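Cytochrome P450 monooxygenase (Rhodococcus sp. ECU0066, PDB 6KBH) probably inserts oxygen into organic substrates as a self-sufficient cytochrome P450, carrying heme, flavin mononucleotide and a [2Fe-2S] cluster in a single chain. Local coordinates at residues R80-K85 and E364-S369; V319-R324 and D371-R376. All coordinates share one frame; numbering follows the deposited sequence.

Contact 1: residues R80-K85 and E364-S369; sequences RYEDVK and ERHFIS
The hydroxyl of Tyr81, hydrogen-bonded to the carbonyl oxygen of Asp382, stands at the far end of a ring that His366 covers on one face. This is a partly buried place in the cytochrome P450 fold, where helix 81-89, the B helix of the family, meets the loop that runs on toward the heme-ligand region. CG of Tyr81 is anti to its backbone N (chi1 167°), which carries the ring off the first helical turn and across to the loop. There it forms an offset stack with His366, centroids 4.1 Å apart and planes at 28°, with His366 CG 3.3 Å from Tyr81 CE1. The second aromatic neighbour, Phe367, comes to this same face of Tyr81 but turns its edge to it, with planes at 75° and centroids 5.5 Å apart. A tyrosine suits the spot because its flat ring serves both neighbours while its hydroxyl reaches a backbone acceptor beyond them. Histidine, in turn, offers a flat stacking surface and a polar rim: Glu82 OE2 lies 3.9 Å from its ND1, a carboxylate that would probably favour a protonated imidazole, although the nearby amino group of Lys85 would probably counter it. Nearer the backbone, Asp363 links the two segments by accepting from both Tyr81 N and Arg365 N. The guanidinium of Arg365 lies over a face of that of Arg80, the planes steeply inclined and the like charges close, with no hydrogen bond between them; Arg80 NH1 donates instead to the carbonyl oxygen of Arg62, whereas Arg365 touches a crystal neighbour, and its exact placement is doubtful. Within the cluster, Phe367 CE2 closes on Tyr81 CE2 at 4.0 Å.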
loop_
_atom_site.group_PDB
_atom_site.type_symbol
_atom_site.label_atom_id
_atom_site.label_comp_id
_atom_site.label_asym_id
_atom_site.label_seq_id
_atom_site.Cartn_x
_atom_site.Cartn_y
_atom_site.Cartn_z
ATOM N N ARG A 80 0.477 -7.514 -22.148
ATOM C CA ARG A 80 -0.389 -6.453 -21.647
ATOM C C ARG A 80 -0.943 -6.768 -20.252
ATOM O O ARG A 80 -1.116 -7.929 -19.872
ATOM C CB ARG A 80 -1.524 -6.191 -22.642
ATOM C CG ARG A 80 -0.984 -5.692 -23.977
ATOM C CD ARG A 80 -1.949 -4.824 -24.763
ATOM N NE ARG A 80 -2.956 -5.603 -25.469
ATOM C CZ ARG A 80 -3.475 -5.253 -26.641
ATOM N NH1 ARG A 80 -3.068 -4.144 -27.245
ATOM N NH2 ARG A 80 -4.391 -6.018 -27.215
ATOM N N TYR A 81 -1.243 -5.703 -19.502
ATOM C CA TYR A 81 -1.419 -5.788 -18.052
ATOM C C TYR A 81 -2.691 -6.536 -17.658
ATOM O O TYR A 81 -2.673 -7.333 -16.711
ATOM C CB TYR A 81 -1.388 -4.372 -17.468
ATOM C CG TYR A 81 -1.840 -4.207 -16.029
ATOM C CD1 TYR A 81 -3.182 -4.060 -15.712
ATOM C CD2 TYR A 81 -0.912 -4.133 -14.995
ATOM C CE1 TYR A 81 -3.593 -3.893 -14.414
ATOM C CE2 TYR A 81 -1.319 -3.964 -13.687
ATOM C CZ TYR A 81 -2.661 -3.841 -13.406
ATOM O OH TYR A 81 -3.087 -3.670 -12.113
ATOM N N GLU A 82 -3.804 -6.292 -18.357
ATOM C CA GLU A 82 -5.001 -7.093 -18.116
ATOM C C GLU A 82 -4.698 -8.578 -18.295
ATOM O O GLU A 82 -5.145 -9.414 -17.502
ATOM C CB GLU A 82 -6.132 -6.674 -19.062
ATOM C CG GLU A 82 -6.909 -5.375 -18.742
ATOM C CD GLU A 82 -7.146 -5.119 -17.257
ATOM O OE1 GLU A 82 -8.165 -5.606 -16.720
ATOM O OE2 GLU A 82 -6.326 -4.419 -16.625
ATOM N N ASP A 83 -3.915 -8.918 -19.323
ATOM C CA ASP A 83 -3.695 -10.320 -19.668
ATOM C C ASP A 83 -2.826 -11.027 -18.634
ATOM O O ASP A 83 -3.144 -12.144 -18.209
ATOM C CB ASP A 83 -3.069 -10.427 -21.060
ATOM C CG ASP A 83 -4.096 -10.321 -22.174
ATOM O OD1 ASP A 83 -5.281 -10.629 -21.927
ATOM O OD2 ASP A 83 -3.714 -9.932 -23.298
ATOM N N VAL A 84 -1.711 -10.411 -18.229
ATOM C CA VAL A 84 -0.840 -11.098 -17.278
ATOM C C VAL A 84 -1.455 -11.095 -15.885
ATOM O O VAL A 84 -1.182 -11.993 -15.081
ATOM C CB VAL A 84 0.584 -10.502 -17.274
ATOM C CG1 VAL A 84 1.061 -10.226 -18.685
ATOM C CG2 VAL A 84 0.648 -9.256 -16.445
ATOM N N LYS A 85 -2.294 -10.106 -15.569
ATOM C CA LYS A 85 -3.082 -10.201 -14.348
ATOM C C LYS A 85 -4.072 -11.355 -14.443
ATOM O O LYS A 85 -4.287 -12.086 -13.467
ATOM C CB LYS A 85 -3.817 -8.887 -14.070
ATOM C CG LYS A 85 -4.626 -8.920 -12.778
ATOM C CD LYS A 85 -5.692 -7.836 -12.709
ATOM C CE LYS A 85 -5.129 -6.532 -12.172
ATOM N NZ LYS A 85 -6.207 -5.596 -11.748
ATOM N N GLU A 364 -0.394 0.989 -21.435
ATOM C CA GLU A 364 -1.153 2.237 -21.445
ATOM C C GLU A 364 -2.612 2.033 -21.078
ATOM O O GLU A 364 -3.275 2.986 -20.657
ATOM C CB GLU A 364 -1.045 2.903 -22.821
ATOM C CG GLU A 364 -1.477 4.370 -22.869
ATOM C CD GLU A 364 -0.389 5.327 -22.415
ATOM O OE1 GLU A 364 0.802 5.026 -22.640
ATOM O OE2 GLU A 364 -0.719 6.374 -21.819
ATOM N N ARG A 365 -3.123 0.813 -21.216
ATOM C CA ARG A 365 -4.532 0.568 -20.957
ATOM C C ARG A 365 -4.882 0.660 -19.476
ATOM O O ARG A 365 -6.047 0.908 -19.151
ATOM C CB ARG A 365 -4.920 -0.791 -21.542
ATOM C CG ARG A 365 -4.691 -0.834 -23.050
ATOM C CD ARG A 365 -4.829 -2.216 -23.662
ATOM N NE ARG A 365 -4.545 -2.175 -25.095
ATOM C CZ ARG A 365 -5.457 -1.918 -26.029
ATOM N NH1 ARG A 365 -6.717 -1.683 -25.680
ATOM N NH2 ARG A 365 -5.115 -1.891 -27.309
ATOM N N HIS A 366 -3.913 0.494 -18.573
ATOM C CA HIS A 366 -4.186 0.587 -17.139
ATOM C C HIS A 366 -3.569 1.802 -16.459
ATOM O O HIS A 366 -4.234 2.429 -15.633
ATOM C CB HIS A 366 -3.719 -0.675 -16.408
ATOM C CG HIS A 366 -4.140 -0.717 -14.974
ATOM N ND1 HIS A 366 -5.360 -1.218 -14.570
ATOM C CD2 HIS A 366 -3.518 -0.289 -13.849
ATOM C CE1 HIS A 366 -5.463 -1.111 -13.257
ATOM N NE2 HIS A 366 -4.360 -0.549 -12.796
ATOM N N PHE A 367 -2.320 2.148 -16.753
ATOM C CA PHE A 367 -1.726 3.380 -16.255
ATOM C C PHE A 367 -1.732 4.417 -17.370
ATOM O O PHE A 367 -1.988 4.106 -18.536
ATOM C CB PHE A 367 -0.301 3.146 -15.741
ATOM C CG PHE A 367 -0.182 2.005 -14.761
ATOM C CD1 PHE A 367 -0.375 2.215 -13.405
ATOM C CD2 PHE A 367 0.157 0.732 -15.194
ATOM C CE1 PHE A 367 -0.256 1.178 -12.501
ATOM C CE2 PHE A 367 0.279 -0.312 -14.293
ATOM C CZ PHE A 367 0.072 -0.088 -12.944
ATOM N N ILE A 368 -1.460 5.670 -17.004
ATOM C CA ILE A 368 -1.496 6.779 -17.957
ATOM C C ILE A 368 -0.188 7.551 -17.881
ATOM O O ILE A 368 0.301 7.854 -16.789
ATOM C CB ILE A 368 -2.722 7.704 -17.732
ATOM C CG1 ILE A 368 -2.721 8.290 -16.324
ATOM C CG2 ILE A 368 -4.013 6.930 -17.985
ATOM C CD1 ILE A 368 -3.935 9.184 -16.053
ATOM N N SER A 369 0.387 7.852 -19.043
ATOM C CA SER A 369 1.716 8.468 -19.117
ATOM C C SER A 369 2.716 7.681 -18.258
ATOM O O SER A 369 3.198 8.121 -17.213
ATOM C CB SER A 369 1.636 9.959 -18.751
ATOM O OG SER A 369 0.792 10.675 -19.660
#

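Contact 2: residues V319-R324 and D371-R376; sequences VEECLR and DDFDIR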
loop_
_atom_site.group_PDB
_atom_site.type_symbol
_atom_site.label_atom_id
_atom_site.label_comp_id
_atom_site.label_asym_id
_atom_site.label_seq_id
_atom_site.Cartn_x
_atom_site.Cartn_y
_atom_site.Cartn_z
ATOM N N VAL A 319 8.634 4.432 -3.497
ATOM C CA VAL A 319 9.151 3.091 -3.723
ATOM C C VAL A 319 8.143 2.226 -4.462
ATOM O O VAL A 319 8.526 1.230 -5.081
ATOM C CB VAL A 319 9.580 2.443 -2.388
ATOM C CG1 VAL A 319 10.377 3.434 -1.548
ATOM C CG2 VAL A 319 8.379 1.925 -1.625
ATOM N N GLU A 320 6.859 2.593 -4.441
ATOM C CA GLU A 320 5.874 1.867 -5.233
ATOM C C GLU A 320 5.969 2.234 -6.710
ATOM O O GLU A 320 5.830 1.365 -7.580
ATOM C CB GLU A 320 4.463 2.137 -4.706
ATOM C CG GLU A 320 4.196 1.538 -3.337
ATOM C CD GLU A 320 4.118 0.020 -3.365
ATOM O OE1 GLU A 320 3.425 -0.528 -4.248
ATOM O OE2 GLU A 320 4.758 -0.625 -2.509
ATOM N N GLU A 321 6.204 3.513 -7.014
ATOM C CA GLU A 321 6.369 3.909 -8.406
ATOM C C GLU A 321 7.645 3.321 -8.993
ATOM O O GLU A 321 7.680 2.949 -10.172
ATOM C CB GLU A 321 6.370 5.432 -8.527
ATOM C CG GLU A 321 6.529 5.973 -9.952
ATOM C CD GLU A 321 5.317 5.731 -10.840
ATOM O OE1 GLU A 321 4.372 5.039 -10.409
ATOM O OE2 GLU A 321 5.298 6.263 -11.971
ATOM N N CYS A 322 8.702 3.232 -8.185
ATOM C CA CYS A 322 9.919 2.568 -8.637
ATOM C C CYS A 322 9.661 1.097 -8.934
ATOM O O CYS A 322 10.126 0.572 -9.953
ATOM C CB CYS A 322 11.020 2.718 -7.590
ATOM S SG CYS A 322 11.623 4.406 -7.374
ATOM N N LEU A 323 8.910 0.416 -8.060
ATOM C CA LEU A 323 8.604 -0.994 -8.286
ATOM C C LEU A 323 7.761 -1.195 -9.537
ATOM O O LEU A 323 7.903 -2.215 -10.220
ATOM C CB LEU A 323 7.897 -1.581 -7.064
ATOM C CG LEU A 323 8.781 -1.732 -5.827
ATOM C CD1 LEU A 323 7.940 -1.924 -4.565
ATOM C CD2 LEU A 323 9.789 -2.864 -5.999
ATOM N N ARG A 324 6.875 -0.246 -9.845
ATOM C CA ARG A 324 6.170 -0.282 -11.122
ATOM C C ARG A 324 7.118 0.031 -12.271
ATOM O O ARG A 324 7.182 -0.707 -13.260
ATOM C CB ARG A 324 5.006 0.710 -11.112
ATOM C CG ARG A 324 4.162 0.679 -12.377
ATOM C CD ARG A 324 3.351 1.949 -12.540
ATOM N NE ARG A 324 4.205 3.117 -12.738
ATOM C CZ ARG A 324 4.586 3.578 -13.925
ATOM N NH1 ARG A 324 4.187 2.972 -15.036
ATOM N NH2 ARG A 324 5.366 4.649 -14.003
ATOM N N ASP A 371 5.689 5.657 -18.962
ATOM C CA ASP A 371 7.136 5.677 -18.912
ATOM C C ASP A 371 7.643 6.905 -18.178
ATOM O O ASP A 371 8.855 7.062 -18.004
ATOM C CB ASP A 371 7.668 5.577 -20.339
ATOM C CG ASP A 371 7.091 4.374 -21.069
ATOM O OD1 ASP A 371 7.085 3.267 -20.481
ATOM O OD2 ASP A 371 6.611 4.529 -22.211
ATOM N N ASP A 372 6.724 7.757 -17.730
ATOM C CA ASP A 372 7.041 8.820 -16.791
ATOM C C ASP A 372 7.200 8.244 -15.389
ATOM O O ASP A 372 6.488 7.317 -14.991
ATOM C CB ASP A 372 5.946 9.891 -16.797
ATOM C CG ASP A 372 5.586 10.350 -18.196
ATOM O OD1 ASP A 372 4.887 9.599 -18.908
ATOM O OD2 ASP A 372 5.995 11.467 -18.580
ATOM N N PHE A 373 8.148 8.797 -14.647
ATOM C CA PHE A 373 8.448 8.371 -13.288
ATOM C C PHE A 373 7.765 9.372 -12.356
ATOM O O PHE A 373 8.248 10.491 -12.166
ATOM C CB PHE A 373 9.960 8.295 -13.097
ATOM C CG PHE A 373 10.403 8.139 -11.677
ATOM C CD1 PHE A 373 9.841 7.178 -10.854
ATOM C CD2 PHE A 373 11.421 8.932 -11.177
ATOM C CE1 PHE A 373 10.270 7.032 -9.551
ATOM C CE2 PHE A 373 11.854 8.789 -9.881
ATOM C CZ PHE A 373 11.278 7.838 -9.065
ATOM N N ASP A 374 6.622 8.970 -11.798
ATOM C CA ASP A 374 5.715 9.867 -11.074
ATOM C C ASP A 374 5.421 9.266 -9.704
ATOM O O ASP A 374 4.545 8.407 -9.578
ATOM C CB ASP A 374 4.427 10.075 -11.870
ATOM C CG ASP A 374 3.408 10.934 -11.134
ATOM O OD1 ASP A 374 3.735 11.517 -10.077
ATOM O OD2 ASP A 374 2.260 11.014 -11.616
ATOM N N ILE A 375 6.125 9.724 -8.668
ATOM C CA ILE A 375 6.031 9.007 -7.395
ATOM C C ILE A 375 4.715 9.302 -6.675
ATOM O O ILE A 375 4.243 8.478 -5.886
ATOM C CB ILE A 375 7.263 9.299 -6.519
ATOM C CG1 ILE A 375 7.193 10.681 -5.890
ATOM C CG2 ILE A 375 8.535 9.172 -7.327
ATOM C CD1 ILE A 375 8.518 11.108 -5.387
ATOM N N ARG A 376 4.098 10.462 -6.922
ATOM C CA ARG A 376 2.768 10.712 -6.372
ATOM C C ARG A 376 1.655 10.072 -7.188
ATOM O O ARG A 376 0.482 10.322 -6.894
ATOM C CB ARG A 376 2.487 12.214 -6.196
ATOM C CG ARG A 376 3.380 12.886 -5.166
ATOM C CD ARG A 376 3.619 14.342 -5.512
ATOM N NE ARG A 376 4.314 15.072 -4.453
ATOM C CZ ARG A 376 5.342 15.885 -4.676
ATOM N NH1 ARG A 376 5.767 16.063 -5.915
ATOM N NH2 ARG A 376 5.931 16.531 -3.676
#
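Glu321 reaches from its helix to the extended loop 371-376, where its OE2 accepts a hydrogen bond from Asp374 N at 3.0 Å, nearly straight at 163°. The amide meets OE2 on its anti side, tilted out of the carboxylate plane. From the opposite face of that plane comes Arg324 NH2, 2.6 Å from Glu321 OE2, while Arg324 NE holds Glu321 OE1 at 3.0 Å; the guanidinium thus grips the carboxylate side-on, one nitrogen to each oxygen. OE2 also takes a salt bridge from Arg377 NE, a second positive charge on the buried acid. CG of Glu321 is anti to the backbone N and the chain bends at chi2 (70°), which folds the carboxylate along the helix to the arginine one turn on. Along the aliphatic part of the same side chain, Glu321 CG lies 3.6 Å from Phe373 CD1, and Cys322 SG is 3.7 Å from Phe373 CE1, an oblique sulfur-aromatic contact. Cysteine is small enough to share this buried place with the ring, whose other neighbours include Leu297, Leu298 and Val304 of helices 284-300 and 302-310. Arg324 is positioned in its turn by backbone carbonyls, NH2 donating to Leu370 O and NH1 to Asn361 O, while its cation lies against the Phe367 ring. Arginine suits the task, having several N-H groups to share between the acid and the carbonyls. An alanine in place of Glu321 would probably leave Arg324, which is buried, and Arg377 without their shared counter-charge and the Asp374 amide without its acceptor. Glu321 and Arg324 form the ExxR motif of the P450 K helix, completed by Arg377 as the Glu-Arg-Arg triad that ties this helix to the meander.

Overall arrangement
From the N terminus, the chain first passes helix 81-89, and contact 1 closes a long, mostly helical loop when residues 364-369 return to it. Contact 2 closes a far shorter one: residues 371-376 come back to helix 315-325 after 46 residues, 15 of them strand and only 5 helix. That helix lies inside the loop of contact 1, yet its partner follows it, so the two contacts cross. Only Leu370 separates the two loop segments, and one continuous run after helix 357-360 therefore joins the B helix first and the K helix next. The centres of contacts 1 and 2 are about 15 Å apart, but the contacts touch directly through Phe367 and Arg324.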